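PDB 4LUI: orotidine 5'-phosphate decarboxylase from Methanocaldococcus jannaschii, which catalyses the decarboxylation of orotidine 5'-monophosphate to uridine 5'-monophosphate, the last step of de novo UMP biosynthesis. Local coordinates for residues 22-27 with 206-211; 161-166 with 182-187. One frame throughout, in Å; residues are numbered along the deposited sequence.

Interaction 1. Residues 22-27 with 206-211; sequences PKLMLA and DYVIVG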
ATOM      1  N   PRO B  22      21.529 -16.154  -7.851  1.00 21.28           N
ATOM      2  CA  PRO B  22      20.796 -15.003  -7.311  1.00 19.91           C
ATOM      3  C   PRO B  22      20.950 -14.845  -5.802  1.00 17.69           C
ATOM      4  O   PRO B  22      21.357 -15.777  -5.102  1.00 18.53           O
ATOM      5  CB  PRO B  22      19.335 -15.306  -7.674  1.00 20.27           C
ATOM      6  CG  PRO B  22      19.284 -16.771  -7.896  1.00 23.08           C
ATOM      7  CD  PRO B  22      20.629 -17.153  -8.450  1.00 24.03           C
ATOM      8  N   LYS B  23      20.641 -13.646  -5.319  1.00 17.29           N
ATOM      9  CA  LYS B  23      20.640 -13.357  -3.895  1.00 17.14           C
ATOM     10  C   LYS B  23      19.395 -13.965  -3.244  1.00 18.49           C
ATOM     11  O   LYS B  23      18.373 -14.146  -3.896  1.00 16.78           O
ATOM     12  CB  LYS B  23      20.675 -11.847  -3.676  1.00 17.78           C
ATOM     13  CG  LYS B  23      22.017 -11.232  -4.095  1.00 18.55           C
ATOM     14  CD  LYS B  23      22.051  -9.730  -3.889  1.00 23.78           C
ATOM     15  CE  LYS B  23      21.490  -8.991  -5.081  1.00 22.29           C
ATOM     16  NZ  LYS B  23      21.734  -7.517  -4.966  1.00 25.95           N
ATOM     17  N   LEU B  24      19.492 -14.295  -1.960  1.00 15.08           N
ATOM     18  CA  LEU B  24      18.360 -14.850  -1.235  1.00 14.35           C
ATOM     19  C   LEU B  24      17.701 -13.771  -0.385  1.00 14.34           C
ATOM     20  O   LEU B  24      18.345 -13.165   0.475  1.00 15.06           O
ATOM     21  CB  LEU B  24      18.812 -16.018  -0.353  1.00 12.97           C
ATOM     22  CG  LEU B  24      17.757 -16.600   0.584  1.00 13.44           C
ATOM     23  CD1 LEU B  24      16.592 -17.185  -0.214  1.00 16.60           C
ATOM     24  CD2 LEU B  24      18.391 -17.670   1.475  1.00 16.63           C
ATOM     25  N   MET B  25      16.417 -13.528  -0.634  1.00 11.57           N
ATOM     26  CA  MET B  25      15.663 -12.517   0.095  1.00 12.11           C
ATOM     27  C   MET B  25      14.623 -13.205   0.948  1.00 13.11           C
ATOM     28  O   MET B  25      13.792 -13.949   0.432  1.00 13.87           O
ATOM     29  CB  MET B  25      14.981 -11.542  -0.877  1.00 12.87           C
ATOM     30  CG  MET B  25      14.148 -10.470  -0.164  1.00 13.59           C
ATOM     31  SD  MET B  25      13.332  -9.358  -1.330  1.00 16.05           S
ATOM     32  CE  MET B  25      14.740  -8.514  -2.023  1.00 19.23           C
ATOM     33  N   LEU B  26      14.671 -12.964   2.255  1.00 12.48           N
ATOM     34  CA  LEU B  26      13.676 -13.525   3.162  1.00 11.53           C
ATOM     35  C   LEU B  26      12.448 -12.628   3.231  1.00 11.29           C
ATOM     36  O   LEU B  26      12.579 -11.441   3.547  1.00 12.23           O
ATOM     37  CB  LEU B  26      14.277 -13.691   4.577  1.00 11.85           C
ATOM     38  CG  LEU B  26      13.283 -14.083   5.687  1.00 12.94           C
ATOM     39  CD1 LEU B  26      12.648 -15.437   5.388  1.00 16.28           C
ATOM     40  CD2 LEU B  26      13.954 -14.083   7.067  1.00 17.70           C
ATOM     41  N   ALA B  27      11.270 -13.185   2.941  1.00 13.57           N
ATOM     42  CA  ALA B  27      10.019 -12.463   3.167  1.00 11.27           C
ATOM     43  C   ALA B  27       9.623 -12.690   4.621  1.00 12.50           C
ATOM     44  O   ALA B  27       9.116 -13.758   4.979  1.00 13.38           O
ATOM     45  CB  ALA B  27       8.904 -12.938   2.198  1.00 10.80           C
ATOM     46  N   ASP B 206      19.874 -10.610  -9.495  1.00 16.42           N
ATOM     47  CA  ASP B 206      18.478 -10.923  -9.181  1.00 17.30           C
ATOM     48  C   ASP B 206      18.345 -11.434  -7.744  1.00 17.75           C
ATOM     49  O   ASP B 206      19.346 -11.758  -7.097  1.00 17.68           O
ATOM     50  CB  ASP B 206      17.938 -11.973 -10.155  1.00 14.46           C
ATOM     51  CG  ASP B 206      17.971 -11.498 -11.602  1.00 16.07           C
ATOM     52  OD1 ASP B 206      17.652 -10.319 -11.851  1.00 18.53           O
ATOM     53  OD2 ASP B 206      18.318 -12.306 -12.483  1.00 20.84           O
ATOM     54  N   TYR B 207      17.109 -11.493  -7.253  1.00 15.22           N
ATOM     55  CA  TYR B 207      16.828 -12.058  -5.935  1.00 15.66           C
ATOM     56  C   TYR B 207      15.749 -13.119  -6.057  1.00 15.55           C
ATOM     57  O   TYR B 207      14.787 -12.953  -6.818  1.00 13.87           O
ATOM     58  CB  TYR B 207      16.274 -10.999  -4.978  1.00 16.07           C
ATOM     59  CG  TYR B 207      17.128  -9.785  -4.694  1.00 18.56           C
ATOM     60  CD1 TYR B 207      17.280  -8.774  -5.648  1.00 17.78           C
ATOM     61  CD2 TYR B 207      17.721  -9.614  -3.448  1.00 16.94           C
ATOM     62  CE1 TYR B 207      18.035  -7.645  -5.378  1.00 20.24           C
ATOM     63  CE2 TYR B 207      18.477  -8.481  -3.165  1.00 17.68           C
ATOM     64  CZ  TYR B 207      18.621  -7.499  -4.136  1.00 20.10           C
ATOM     65  OH  TYR B 207      19.372  -6.376  -3.874  1.00 25.95           O
ATOM     66  N   VAL B 208      15.891 -14.201  -5.301  1.00 13.42           N
ATOM     67  CA  VAL B 208      14.778 -15.121  -5.118  1.00 14.49           C
ATOM     68  C   VAL B 208      14.244 -14.965  -3.701  1.00 14.02           C
ATOM     69  O   VAL B 208      15.011 -14.804  -2.745  1.00 16.68           O
ATOM     70  CB  VAL B 208      15.144 -16.602  -5.392  1.00 19.97           C
ATOM     71  CG1 VAL B 208      15.349 -16.838  -6.887  1.00 21.12           C
ATOM     72  CG2 VAL B 208      16.378 -17.022  -4.589  1.00 22.13           C
ATOM     73  N   ILE B 209      12.926 -14.998  -3.586  1.00 12.12           N
ATOM     74  CA  ILE B 209      12.256 -14.818  -2.300  1.00 13.36           C
ATOM     75  C   ILE B 209      11.877 -16.165  -1.710  1.00 15.67           C
ATOM     76  O   ILE B 209      11.323 -17.024  -2.395  1.00 14.77           O
ATOM     77  CB  ILE B 209      10.958 -14.027  -2.451  1.00 14.24           C
ATOM     78  CG1 ILE B 209      11.203 -12.670  -3.113  1.00 19.60           C
ATOM     79  CG2 ILE B 209      10.287 -13.829  -1.092  1.00 15.11           C
ATOM     80  CD1 ILE B 209       9.894 -11.985  -3.500  1.00 19.35           C
ATOM     81  N   VAL B 210      12.155 -16.334  -0.425  1.00 11.99           N
ATOM     82  CA  VAL B 210      11.633 -17.460   0.349  1.00 13.73           C
ATOM     83  C   VAL B 210      10.998 -16.867   1.593  1.00 13.23           C
ATOM     84  O   VAL B 210      11.541 -15.930   2.185  1.00 15.39           O
ATOM     85  CB  VAL B 210      12.747 -18.454   0.728  1.00 12.62           C
ATOM     86  CG1 VAL B 210      12.208 -19.580   1.602  1.00 14.49           C
ATOM     87  CG2 VAL B 210      13.402 -19.022  -0.536  1.00 13.33           C
ATOM     88  N   GLY B 211       9.841 -17.394   1.971  1.00 15.56           N
ATOM     89  CA  GLY B 211       9.103 -16.857   3.099  1.00 16.30           C
ATOM     90  C   GLY B 211       8.815 -17.891   4.171  1.00 15.47           C
ATOM     91  O   GLY B 211       9.688 -18.234   4.986  1.00 14.31           O
TER
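Tyr207 OH has two polar partners: Lys23 NZ reaches it at 2.8 Å in a weak hydrogen bond, while Glu75 OE1, from strand 75-82, is its stronger partner. The lysine gets there by lying across the ring. Its chain bends at chi3 (-86°), which sets CE over one face, 3.7 Å from the ring centroid, before NZ turns to the hydroxyl. Over the opposite face comes the methyl end of Met25, its CE touching Tyr207 CD2 at 3.5 Å, so two CH-pi contacts sandwich the phenol.

Beneath these side chains the strands run in parallel register. Lys23 N bonds to Asp206 O and Val208 N to Lys23 O; Met25 N then meets Val208 O at 2.8 Å, nearly straight at 172°. Val210 N to Met25 O and Ala27 N to Val210 O (2.9 Å) complete the series, which joins the first and last strands and closes the TIM barrel.

On the Tyr207 side, Ala27 CB also packs on Ile209 CG2 (3.7 Å). The other face carries Leu24 and Val210, meeting CD1 to CG2 at 3.7 Å, with Leu26 against helix 33-43.

The buried phenol is thus held by carbon on both faces and by polar groups at its hydroxyl, and the nearby ammonium and carboxylate probably polarise that hydroxyl.

Interaction 2. Residues 161-166 with 182-187; sequences AIVAPS and PVITPG
Ile162 and Ile184 carry the backbone bonds that pair these strands in parallel. Ile162 N donates to Pro182 O at 2.8 Å, in the plane of that carbonyl; Ile162 O then receives Ile184 N at 2.7 Å, and the longer bond from Ala164 N to Ile184 O (3.2 Å) ends the regular pattern.

Beyond it, side-chain hydroxyls take over. The next donor in sequence would be the nitrogen of Pro186, which has no hydrogen, and Ala164 O instead accepts Thr185 OG1 at 2.8 Å. That hydroxyl sits opposite its own backbone N (chi1 -166°), which turns it across to the carbonyl. Ser166 OG donates to Pro186 O at 2.7 Å, the donor tilted 25° from the carbonyl plane, and sits over the face of the Pro186 ring. With an alanine here in place of Ser166, Pro186 O would probably lose this donor, and the two segments would be less firmly tied past the last backbone bond.

Apolar contacts line both faces. Ala161 CB meets Ile184 CD1 at 4.0 Å, and with Val163 they pack on Ile129 of the neighbouring strand. On the other face Ile162 CG1 lies against Val183 CG2 (3.9 Å), beneath helix 169-179, whose Ile175 touches Ile162 and whose Lys176 touches Val183.

Strand 161-163, helix 169-179 and strand 183-186 form a beta-alpha-beta unit of the TIM barrel, and the second strand ends at Pro186, which with the following Gly187 is predicted to bind substrate.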
ATOM      1  N   ALA B 161      14.997  -2.255  -9.521  1.00 15.53           N
ATOM      2  CA  ALA B 161      14.608  -3.648  -9.717  1.00 13.52           C
ATOM      3  C   ALA B 161      13.110  -3.738  -9.930  1.00 16.50           C
ATOM      4  O   ALA B 161      12.383  -2.775  -9.681  1.00 15.76           O
ATOM      5  CB  ALA B 161      15.005  -4.502  -8.504  1.00 15.36           C
ATOM      6  N   ILE B 162      12.647  -4.900 -10.375  1.00 13.00           N
ATOM      7  CA  ILE B 162      11.209  -5.141 -10.463  1.00 13.16           C
ATOM      8  C   ILE B 162      10.831  -6.396  -9.688  1.00 13.20           C
ATOM      9  O   ILE B 162      11.668  -7.286  -9.447  1.00 14.60           O
ATOM     10  CB  ILE B 162      10.744  -5.283 -11.925  1.00 16.89           C
ATOM     11  CG1 ILE B 162      11.484  -6.420 -12.622  1.00 19.21           C
ATOM     12  CG2 ILE B 162      10.977  -3.985 -12.685  1.00 17.38           C
ATOM     13  CD1 ILE B 162      10.953  -6.701 -14.017  1.00 20.28           C
ATOM     14  N   VAL B 163       9.555  -6.457  -9.313  1.00 12.52           N
ATOM     15  CA  VAL B 163       8.979  -7.620  -8.646  1.00 11.74           C
ATOM     16  C   VAL B 163       8.023  -8.261  -9.641  1.00 12.44           C
ATOM     17  O   VAL B 163       7.169  -7.584 -10.201  1.00 14.58           O
ATOM     18  CB  VAL B 163       8.189  -7.199  -7.399  1.00 16.41           C
ATOM     19  CG1 VAL B 163       7.377  -8.368  -6.864  1.00 22.92           C
ATOM     20  CG2 VAL B 163       9.124  -6.680  -6.341  1.00 18.25           C
ATOM     21  N   ALA B 164       8.192  -9.556  -9.877  1.00 13.99           N
ATOM     22  CA  ALA B 164       7.358 -10.282 -10.828  1.00 15.92           C
ATOM     23  C   ALA B 164       7.357 -11.763 -10.453  1.00 17.09           C
ATOM     24  O   ALA B 164       8.258 -12.230  -9.750  1.00 17.06           O
ATOM     25  CB  ALA B 164       7.867 -10.076 -12.258  1.00 18.84           C
ATOM     26  N   PRO B 165       6.325 -12.501 -10.881  1.00 17.08           N
ATOM     27  CA  PRO B 165       6.185 -13.909 -10.497  1.00 15.86           C
ATOM     28  C   PRO B 165       7.065 -14.875 -11.281  1.00 16.91           C
ATOM     29  O   PRO B 165       7.533 -14.557 -12.378  1.00 16.94           O
ATOM     30  CB  PRO B 165       4.710 -14.211 -10.817  1.00 19.77           C
ATOM     31  CG  PRO B 165       4.051 -12.884 -10.923  1.00 21.44           C
ATOM     32  CD  PRO B 165       5.093 -11.990 -11.506  1.00 19.55           C
ATOM     33  N   SER B 166       7.244 -16.067 -10.709  1.00 17.24           N
ATOM     34  CA  SER B 166       8.012 -17.145 -11.321  1.00 16.47           C
ATOM     35  C   SER B 166       7.132 -18.371 -11.618  1.00 21.16           C
ATOM     36  O   SER B 166       7.637 -19.480 -11.824  1.00 18.80           O
ATOM     37  CB  SER B 166       9.155 -17.549 -10.385  1.00 12.98           C
ATOM     38  OG  SER B 166       8.645 -17.868  -9.093  1.00 15.52           O
ATOM     39  N   PRO B 182      17.269  -5.934 -12.699  1.00 15.37           N
ATOM     40  CA  PRO B 182      17.153  -6.998 -11.696  1.00 17.62           C
ATOM     41  C   PRO B 182      15.697  -7.333 -11.369  1.00 16.04           C
ATOM     42  O   PRO B 182      14.841  -6.442 -11.317  1.00 15.47           O
ATOM     43  CB  PRO B 182      17.836  -6.389 -10.471  1.00 18.73           C
ATOM     44  CG  PRO B 182      18.870  -5.477 -11.063  1.00 16.60           C
ATOM     45  CD  PRO B 182      18.177  -4.863 -12.253  1.00 15.46           C
ATOM     46  N   VAL B 183      15.433  -8.619 -11.156  1.00 14.43           N
ATOM     47  CA  VAL B 183      14.104  -9.094 -10.824  1.00 13.42           C
ATOM     48  C   VAL B 183      14.156  -9.733  -9.452  1.00 13.18           C
ATOM     49  O   VAL B 183      15.145 -10.403  -9.101  1.00 15.74           O
ATOM     50  CB  VAL B 183      13.622 -10.141 -11.844  1.00 17.56           C
ATOM     51  CG1 VAL B 183      12.202 -10.576 -11.526  1.00 26.45           C
ATOM     52  CG2 VAL B 183      13.677  -9.564 -13.238  1.00 20.85           C
ATOM     53  N   ILE B 184      13.097  -9.494  -8.685  1.00 13.62           N
ATOM     54  CA  ILE B 184      12.864 -10.107  -7.384  1.00 13.80           C
ATOM     55  C   ILE B 184      11.642 -11.016  -7.560  1.00 11.94           C
ATOM     56  O   ILE B 184      10.558 -10.544  -7.915  1.00 15.27           O
ATOM     57  CB  ILE B 184      12.570  -9.024  -6.348  1.00 15.36           C
ATOM     58  CG1 ILE B 184      13.794  -8.105  -6.203  1.00 18.55           C
ATOM     59  CG2 ILE B 184      12.196  -9.634  -5.016  1.00 15.62           C
ATOM     60  CD1 ILE B 184      13.465  -6.737  -5.594  1.00 18.82           C
ATOM     61  N   THR B 185      11.825 -12.315  -7.351  1.00 11.23           N
ATOM     62  CA  THR B 185      10.801 -13.293  -7.715  1.00 11.63           C
ATOM     63  C   THR B 185      10.815 -14.479  -6.740  1.00 11.30           C
ATOM     64  O   THR B 185      11.843 -14.777  -6.138  1.00 13.25           O
ATOM     65  CB  THR B 185      11.028 -13.775  -9.170  1.00 15.46           C
ATOM     66  OG1 THR B 185       9.864 -14.461  -9.646  1.00 15.30           O
ATOM     67  CG2 THR B 185      12.231 -14.700  -9.277  1.00 14.18           C
ATOM     68  N   PRO B 186       9.675 -15.162  -6.560  1.00 13.39           N
ATOM     69  CA  PRO B 186       9.741 -16.295  -5.624  1.00 15.22           C
ATOM     70  C   PRO B 186      10.658 -17.404  -6.109  1.00 16.18           C
ATOM     71  O   PRO B 186      10.649 -17.742  -7.291  1.00 15.06           O
ATOM     72  CB  PRO B 186       8.295 -16.801  -5.592  1.00 15.59           C
ATOM     73  CG  PRO B 186       7.486 -15.602  -5.925  1.00 14.31           C
ATOM     74  CD  PRO B 186       8.291 -14.867  -6.967  1.00 15.01           C
ATOM     75  N   GLY B 187      11.431 -17.981  -5.193  1.00 12.93           N
ATOM     76  CA  GLY B 187      12.367 -19.029  -5.548  1.00 14.04           C
ATOM     77  C   GLY B 187      11.828 -20.404  -5.214  1.00 16.81           C
ATOM     78  O   GLY B 187      12.411 -21.423  -5.594  1.00 19.75           O
TER

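Overall arrangement
Both contacts are buried pairings of neighbouring parallel strands in one eight-stranded barrel. Interaction 1 joins strands from the two ends of the chain, whereas interaction 2 joins consecutive strands linked by a single helix. Their centres are about 9 Å apart, and strands 183-186 and 207-210 lie side by side: Ile209 N probably bonds to Thr185 O, Asp206 OD1 to Val183 N, and Tyr207 packs on Ile184. Chemistry differs with place. In 22-27 with 206-211 the backbone pattern runs the full length, and the polar side-chain contact sits near the strand starts; in 161-166 with 182-187 hydroxyls replace backbone donors at the strand ends. Both end at predicted substrate-binding residues: Gly211, and Pro186 with Gly187.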